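Side-chain contacts in 3-alpha-hydroxysteroid dehydrogenase (Pseudomonas sp., PDB 2DKN), which catalyses the reversible, NADH-linked interconversion of 3-alpha-hydroxysteroids and 3-oxosteroids: residues A[29-34]-A[40-45]; A[11-16]-A[181-186]. All blocks are in the same frame, centred on the assembly; numbering follows the deposited sequence.

How the contacts relate
Both contacts grip the same NADH molecule, one round the adenosine, the other along the pyrophosphate and nicotinamide, at the C-terminal ends of the strands of the parallel Rossmann sheet. Contact 1 (29-34 with 40-45) encloses the adenine and its ribose; contact 2 (11-16 with 181-186) holds the pyrophosphate and the nicotinamide. Their centres lie about 17 Å apart, while their nearest atoms come to about 4 Å without touching. Helix 12-23 leads straight into strand 27-32, and contact 1 is nested within the long chain loop that contact 2 closes. Tyr153, Lys157 and Thr188, also hydrogen-bonded to the dinucleotide, add to this pocket.

Contact 1: A[29-34]-A[40-45]; sequences IGIDRG and ADLSTP. With NAI (1,4-dihydronicotinamide adenine dinucleotide), chain C.
Ala40 N donates to Asp32 O (2.9 Å, N-H...O angle 162°), tying the end of strand 27-32 to the loop before helix 45-59; this is the adenosine site of a Rossmann fold. Leu42 builds one wall of it. Its CB and CG overhang the N1A-C2A edge of the adenine from one face, CG 3.7 Å from C2A, CD1 reaches C2A as well, and CD2 turns to the core, 4.4 Å from Ile31 CG2. On the opposite face Arg33 CG stands over the centre of the six-membered ring, so the base is held between the two segments, though Leu42 covers only its edge. Beyond CG the arginine chain bends (chi3 -67°) and brings the guanidinium edge back to the ribose, where NE (2.9 Å from O2B) and NH1 both donate in plane to O2B.

The same ribose is held by Asp32, each carboxylate oxygen taking one hydroxyl: OD1 accepts from O3B and OD2 from O2B, both at 2.6 Å. An acid accepting both hydroxyls at the end of the second strand is a familiar mark of NAD-type dehydrogenases. OD1 also accepts from Ala10 N, and OD2 from Arg33 N on its anti side, which fixes the carboxylate's rotation. An alanine in place of Asp32 takes away both acceptors, and is likely to leave the ribose freer to turn and the Ala10 and Arg33 amides without their mate.

The adenine's outer edge is read by the loop. Leu42 N donates almost straight to N1A (2.9 Å, 169°), while N6A donates to Asp41 OD2 at 3.1 Å. Asp41 OD2 accepts from Ser43 N, which makes an Asx turn, and also from Ser43 OG; both come from one face of the carboxylate, the amide from well above its plane.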
loop_
_atom_site.group_PDB
_atom_site.type_symbol
_atom_site.label_atom_id
_atom_site.label_comp_id
_atom_site.label_asym_id
_atom_site.label_seq_id
_atom_site.Cartn_x
_atom_site.Cartn_y
_atom_site.Cartn_z
ATOM N N ILE A 29 6.822 -23.356 -0.829
ATOM C CA ILE A 29 7.895 -23.910 -0.025
ATOM C C ILE A 29 7.897 -23.175 1.317
ATOM O O ILE A 29 8.198 -21.990 1.370
ATOM C CB ILE A 29 9.256 -23.737 -0.719
ATOM C CG1 ILE A 29 9.270 -24.500 -2.066
ATOM C CG2 ILE A 29 10.370 -24.196 0.207
ATOM C CD1 ILE A 29 10.377 -24.045 -3.001
ATOM N N GLY A 30 7.519 -23.857 2.391
ATOM C CA GLY A 30 7.388 -23.172 3.683
ATOM C C GLY A 30 8.667 -23.276 4.502
ATOM O O GLY A 30 9.296 -24.331 4.532
ATOM N N ILE A 31 9.057 -22.172 5.149
ATOM C CA ILE A 31 10.222 -22.165 6.035
ATOM C C ILE A 31 9.770 -21.625 7.395
ATOM O O ILE A 31 9.138 -20.566 7.467
ATOM C CB ILE A 31 11.357 -21.234 5.505
ATOM C CG1 ILE A 31 11.758 -21.589 4.059
ATOM C CG2 ILE A 31 12.578 -21.239 6.464
ATOM C CD1 ILE A 31 11.049 -20.738 3.016
ATOM N N ASP A 32 10.047 -22.361 8.469
ATOM C CA ASP A 32 9.677 -21.875 9.792
ATOM C C ASP A 32 10.579 -22.594 10.806
ATOM O O ASP A 32 11.397 -23.410 10.407
ATOM C CB ASP A 32 8.211 -22.169 10.067
ATOM C CG ASP A 32 7.581 -21.166 11.025
ATOM O OD1 ASP A 32 6.712 -20.377 10.583
ATOM O OD2 ASP A 32 7.953 -21.164 12.223
ATOM N N ARG A 33 10.417 -22.286 12.087
ATOM C CA ARG A 33 11.205 -22.965 13.146
ATOM C C ARG A 33 10.899 -24.449 13.185
ATOM O O ARG A 33 11.769 -25.268 13.504
ATOM C CB ARG A 33 10.908 -22.356 14.523
ATOM C CG ARG A 33 11.482 -20.938 14.701
ATOM C CD ARG A 33 11.061 -20.362 16.043
ATOM N NE ARG A 33 9.615 -20.119 16.113
ATOM C CZ ARG A 33 8.937 -19.937 17.242
ATOM N NH1 ARG A 33 7.622 -19.696 17.197
ATOM N NH2 ARG A 33 9.566 -20.018 18.421
ATOM N N GLY A 34 9.652 -24.776 12.879
ATOM C CA GLY A 34 9.178 -26.145 12.872
ATOM C C GLY A 34 7.884 -26.173 12.092
ATOM O O GLY A 34 7.372 -25.101 11.677
ATOM N N ALA A 40 14.175 -24.175 10.075
ATOM C CA ALA A 40 15.401 -23.408 10.227
ATOM C C ALA A 40 15.166 -22.224 11.148
ATOM O O ALA A 40 14.068 -21.633 11.169
ATOM C CB ALA A 40 15.903 -22.921 8.870
ATOM N N ASP A 41 16.206 -21.885 11.905
ATOM C CA ASP A 41 16.176 -20.765 12.825
ATOM C C ASP A 41 16.765 -19.532 12.128
ATOM O O ASP A 41 17.973 -19.390 11.991
ATOM C CB ASP A 41 16.951 -21.116 14.111
ATOM C CG ASP A 41 17.073 -19.924 15.078
ATOM O OD1 ASP A 41 17.856 -19.998 16.063
ATOM O OD2 ASP A 41 16.378 -18.907 14.866
ATOM N N LEU A 42 15.883 -18.649 11.662
ATOM C CA LEU A 42 16.299 -17.504 10.878
ATOM C C LEU A 42 16.928 -16.378 11.699
ATOM O O LEU A 42 17.227 -15.327 11.145
ATOM C CB LEU A 42 15.112 -16.961 10.089
ATOM C CG LEU A 42 14.472 -17.949 9.108
ATOM C CD1 LEU A 42 13.326 -17.306 8.345
ATOM C CD2 LEU A 42 15.546 -18.445 8.139
ATOM N N SER A 43 17.116 -16.604 13.002
ATOM C CA SER A 43 17.758 -15.612 13.869
ATOM C C SER A 43 19.283 -15.753 13.950
ATOM O O SER A 43 19.925 -14.983 14.658
ATOM C CB SER A 43 17.151 -15.624 15.276
ATOM O OG SER A 43 17.610 -16.738 16.053
ATOM N N THR A 44 19.859 -16.739 13.259
ATOM C CA THR A 44 21.332 -16.839 13.195
ATOM C C THR A 44 21.829 -17.011 11.770
ATOM O O THR A 44 21.098 -17.532 10.926
ATOM C CB THR A 44 21.866 -18.025 14.013
ATOM O OG1 THR A 44 21.374 -19.235 13.441
ATOM C CG2 THR A 44 21.418 -17.913 15.465
ATOM N N PRO A 45 23.083 -16.580 11.497
ATOM C CA PRO A 45 23.623 -16.738 10.144
ATOM C C PRO A 45 23.565 -18.195 9.696
ATOM O O PRO A 45 23.239 -18.479 8.532
ATOM C CB PRO A 45 25.077 -16.276 10.292
ATOM C CG PRO A 45 25.031 -15.277 11.423
ATOM C CD PRO A 45 24.044 -15.909 12.397
HETATM P PA NAI C . 2.910 -15.442 13.983
HETATM O O1A NAI C . 3.693 -15.566 15.225
HETATM O O2A NAI C . 1.578 -16.088 13.943
HETATM O O5B NAI C . 3.763 -16.008 12.751
HETATM C C5B NAI C . 5.121 -15.706 12.615
HETATM C C4B NAI C . 5.827 -16.984 12.180
HETATM O O4B NAI C . 7.190 -16.625 12.058
HETATM C C3B NAI C . 5.721 -18.106 13.210
HETATM O O3B NAI C . 5.373 -19.335 12.601
HETATM C C2B NAI C . 7.148 -18.185 13.721
HETATM O O2B NAI C . 7.538 -19.466 14.166
HETATM C C1B NAI C . 7.967 -17.683 12.527
HETATM N N9A NAI C . 9.270 -17.280 13.075
HETATM C C8A NAI C . 9.516 -16.386 14.097
HETATM N N7A NAI C . 10.853 -16.393 14.332
HETATM C C5A NAI C . 11.449 -17.293 13.495
HETATM C C6A NAI C . 12.770 -17.720 13.312
HETATM N N6A NAI C . 13.773 -17.361 14.140
HETATM N N1A NAI C . 13.030 -18.672 12.345
HETATM C C2A NAI C . 12.020 -19.205 11.575
HETATM N N3A NAI C . 10.718 -18.792 11.752
HETATM C C4A NAI C . 10.444 -17.857 12.709
HETATM O O3 NAI C . 2.836 -13.862 13.718
HETATM P PN NAI C . 2.184 -13.085 12.465
HETATM O O1N NAI C . 1.707 -14.002 11.416
HETATM O O2N NAI C . 1.223 -12.126 13.039
HETATM O O5D NAI C . 3.475 -12.281 11.955
HETATM C C5D NAI C . 3.926 -12.385 10.612
HETATM C C4D NAI C . 4.672 -11.092 10.306
HETATM O O4D NAI C . 3.736 -10.022 10.376
HETATM C C3D NAI C . 5.770 -10.769 11.316
HETATM O O3D NAI C . 6.873 -10.232 10.596
HETATM C C2D NAI C . 5.160 -9.637 12.140
HETATM O O2D NAI C . 6.147 -8.766 12.619
HETATM C C1D NAI C . 4.287 -8.944 11.103
HETATM N N1N NAI C . 3.215 -8.105 11.704
HETATM C C2N NAI C . 2.259 -8.683 12.492
HETATM C C3N NAI C . 1.258 -7.898 13.043
HETATM C C7N NAI C . 0.167 -8.538 13.863
HETATM O O7N NAI C . -0.700 -7.661 14.495
HETATM N N7N NAI C . 0.045 -9.876 13.961
HETATM C C4N NAI C . 1.219 -6.513 12.786
HETATM C C5N NAI C . 2.192 -5.943 11.937
HETATM C C6N NAI C . 3.183 -6.761 11.412
#

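Contact 2: A[11-16]-A[181-186]; sequences SGIGAA and VAPGAV. With NAI (1,4-dihydronicotinamide adenine dinucleotide), chain C.
Ile13 and Val186 bring their CA atoms to 8.2 Å, with no backbone hydrogen bond between the first turn of helix 12-23 and the chain leaving strand 177-183. Apolar side chains fill the gap. Ile13 CG1, placed beside the backbone N (chi1 -61°), meets Val186 CG1 at 4.2 Å, the two side chains crossing at about a right angle. Further out, CD1 touches Pro183 CG (4.3 Å) and passes close to the nicotinamide ribose at O4D; Val220 and Ile224 of helix 217-228 also pack on Ile13.

Residues 11-14 close the TGxxxGxG motif of short-chain dehydrogenases. Ser11 OG donates to O2A (2.6 Å) and Ile13 N to O1N (2.8 Å), so this segment gives one bond to each phosphate. At Gly12 a CB would collide with O1N, so its bare backbone lets the pyrophosphate approach. On the same side of the nicotinamide as Ile13, the Pro183 ring lies over the C5N-C6N side of the dihydropyridine, its CB 3.7 Å from C5N. Val186 holds the carboxamide by its backbone: N donates to O7N (2.7 Å), and O accepts from N7N (3.2 Å, a more bent bond).

Between the protein segments, then, the contact is purely apolar, whereas the polar bonds go to the cofactor; the paired Val186 bonds fix the carboxamide's rotation, and the helix N-terminus is likely to stabilise the negative pyrophosphate.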
loop_
_atom_site.group_PDB
_atom_site.type_symbol
_atom_site.label_atom_id
_atom_site.label_comp_id
_atom_site.label_asym_id
_atom_site.label_seq_id
_atom_site.Cartn_x
_atom_site.Cartn_y
_atom_site.Cartn_z
ATOM N N SER A 11 2.380 -20.328 10.907
ATOM C CA SER A 11 1.439 -19.597 11.760
ATOM C C SER A 11 0.954 -18.313 11.109
ATOM O O SER A 11 1.594 -17.800 10.192
ATOM C CB SER A 11 2.107 -19.274 13.112
ATOM O OG SER A 11 1.206 -18.677 14.049
ATOM N N GLY A 12 -0.112 -17.751 11.678
ATOM C CA GLY A 12 -0.574 -16.412 11.332
ATOM C C GLY A 12 -0.672 -16.076 9.861
ATOM O O GLY A 12 -1.277 -16.829 9.096
ATOM N N ILE A 13 -0.085 -14.939 9.485
ATOM C CA ILE A 13 -0.132 -14.416 8.107
ATOM C C ILE A 13 0.511 -15.380 7.102
ATOM O O ILE A 13 -0.036 -15.624 6.038
ATOM C CB ILE A 13 0.542 -13.028 7.990
ATOM C CG1 ILE A 13 -0.181 -12.016 8.878
ATOM C CG2 ILE A 13 0.585 -12.557 6.511
ATOM C CD1 ILE A 13 0.604 -10.734 9.109
ATOM N N GLY A 14 1.666 -15.930 7.459
ATOM C CA GLY A 14 2.373 -16.856 6.581
ATOM C C GLY A 14 1.586 -18.121 6.302
ATOM O O GLY A 14 1.576 -18.632 5.172
ATOM N N ALA A 15 0.937 -18.630 7.346
ATOM C CA ALA A 15 0.084 -19.820 7.233
ATOM C C ALA A 15 -1.114 -19.515 6.334
ATOM O O ALA A 15 -1.492 -20.322 5.486
ATOM C CB ALA A 15 -0.394 -20.244 8.607
ATOM N N ALA A 16 -1.685 -18.330 6.503
ATOM C CA ALA A 16 -2.845 -17.942 5.706
ATOM C C ALA A 16 -2.450 -17.839 4.230
ATOM O O ALA A 16 -3.192 -18.256 3.333
ATOM C CB ALA A 16 -3.429 -16.629 6.222
ATOM N N VAL A 181 4.575 -5.062 2.539
ATOM C CA VAL A 181 3.227 -4.925 3.089
ATOM C C VAL A 181 3.387 -4.547 4.548
ATOM O O VAL A 181 4.177 -5.153 5.268
ATOM C CB VAL A 181 2.407 -6.233 2.893
ATOM C CG1 VAL A 181 1.163 -6.217 3.705
ATOM C CG2 VAL A 181 2.048 -6.384 1.396
ATOM N N ALA A 182 2.654 -3.527 4.971
ATOM C CA ALA A 182 2.750 -3.033 6.337
ATOM C C ALA A 182 1.413 -3.200 7.060
ATOM O O ALA A 182 0.514 -2.341 6.970
ATOM C CB ALA A 182 3.217 -1.572 6.349
ATOM N N PRO A 183 1.259 -4.328 7.759
ATOM C CA PRO A 183 0.010 -4.569 8.486
ATOM C C PRO A 183 -0.101 -3.691 9.729
ATOM O O PRO A 183 0.914 -3.278 10.297
ATOM C CB PRO A 183 0.108 -6.054 8.906
ATOM C CG PRO A 183 1.259 -6.630 8.123
ATOM C CD PRO A 183 2.197 -5.462 7.853
ATOM N N GLY A 184 -1.341 -3.384 10.111
ATOM C CA GLY A 184 -1.632 -2.851 11.424
ATOM C C GLY A 184 -1.965 -4.121 12.193
ATOM O O GLY A 184 -1.426 -5.189 11.889
ATOM N N ALA A 185 -2.818 -4.019 13.195
ATOM C CA ALA A 185 -3.128 -5.195 14.029
ATOM C C ALA A 185 -3.748 -6.351 13.253
ATOM O O ALA A 185 -4.685 -6.149 12.504
ATOM C CB ALA A 185 -4.063 -4.774 15.155
ATOM N N VAL A 186 -3.229 -7.564 13.435
ATOM C CA VAL A 186 -3.813 -8.722 12.790
ATOM C C VAL A 186 -3.903 -9.964 13.702
ATOM O O VAL A 186 -3.051 -10.099 14.563
ATOM C CB VAL A 186 -2.816 -9.254 11.680
ATOM C CG1 VAL A 186 -3.460 -10.351 10.820
ATOM C CG2 VAL A 186 -2.234 -8.131 10.795
HETATM P PA NAI C . 2.910 -15.442 13.983
HETATM O O1A NAI C . 3.693 -15.566 15.225
HETATM O O2A NAI C . 1.578 -16.088 13.943
HETATM O O5B NAI C . 3.763 -16.008 12.751
HETATM C C5B NAI C . 5.121 -15.706 12.615
HETATM C C4B NAI C . 5.827 -16.984 12.180
HETATM O O4B NAI C . 7.190 -16.625 12.058
HETATM C C3B NAI C . 5.721 -18.106 13.210
HETATM O O3B NAI C . 5.373 -19.335 12.601
HETATM C C2B NAI C . 7.148 -18.185 13.721
HETATM O O2B NAI C . 7.538 -19.466 14.166
HETATM C C1B NAI C . 7.967 -17.683 12.527
HETATM N N9A NAI C . 9.270 -17.280 13.075
HETATM C C8A NAI C . 9.516 -16.386 14.097
HETATM N N7A NAI C . 10.853 -16.393 14.332
HETATM C C5A NAI C . 11.449 -17.293 13.495
HETATM C C6A NAI C . 12.770 -17.720 13.312
HETATM N N6A NAI C . 13.773 -17.361 14.140
HETATM N N1A NAI C . 13.030 -18.672 12.345
HETATM C C2A NAI C . 12.020 -19.205 11.575
HETATM N N3A NAI C . 10.718 -18.792 11.752
HETATM C C4A NAI C . 10.444 -17.857 12.709
HETATM O O3 NAI C . 2.836 -13.862 13.718
HETATM P PN NAI C . 2.184 -13.085 12.465
HETATM O O1N NAI C . 1.707 -14.002 11.416
HETATM O O2N NAI C . 1.223 -12.126 13.039
HETATM O O5D NAI C . 3.475 -12.281 11.955
HETATM C C5D NAI C . 3.926 -12.385 10.612
HETATM C C4D NAI C . 4.672 -11.092 10.306
HETATM O O4D NAI C . 3.736 -10.022 10.376
HETATM C C3D NAI C . 5.770 -10.769 11.316
HETATM O O3D NAI C . 6.873 -10.232 10.596
HETATM C C2D NAI C . 5.160 -9.637 12.140
HETATM O O2D NAI C . 6.147 -8.766 12.619
HETATM C C1D NAI C . 4.287 -8.944 11.103
HETATM N N1N NAI C . 3.215 -8.105 11.704
HETATM C C2N NAI C . 2.259 -8.683 12.492
HETATM C C3N NAI C . 1.258 -7.898 13.043
HETATM C C7N NAI C . 0.167 -8.538 13.863
HETATM O O7N NAI C . -0.700 -7.661 14.495
HETATM N N7N NAI C . 0.045 -9.876 13.961
HETATM C C4N NAI C . 1.219 -6.513 12.786
HETATM C C5N NAI C . 2.192 -5.943 11.937
HETATM C C6N NAI C . 3.183 -6.761 11.412
#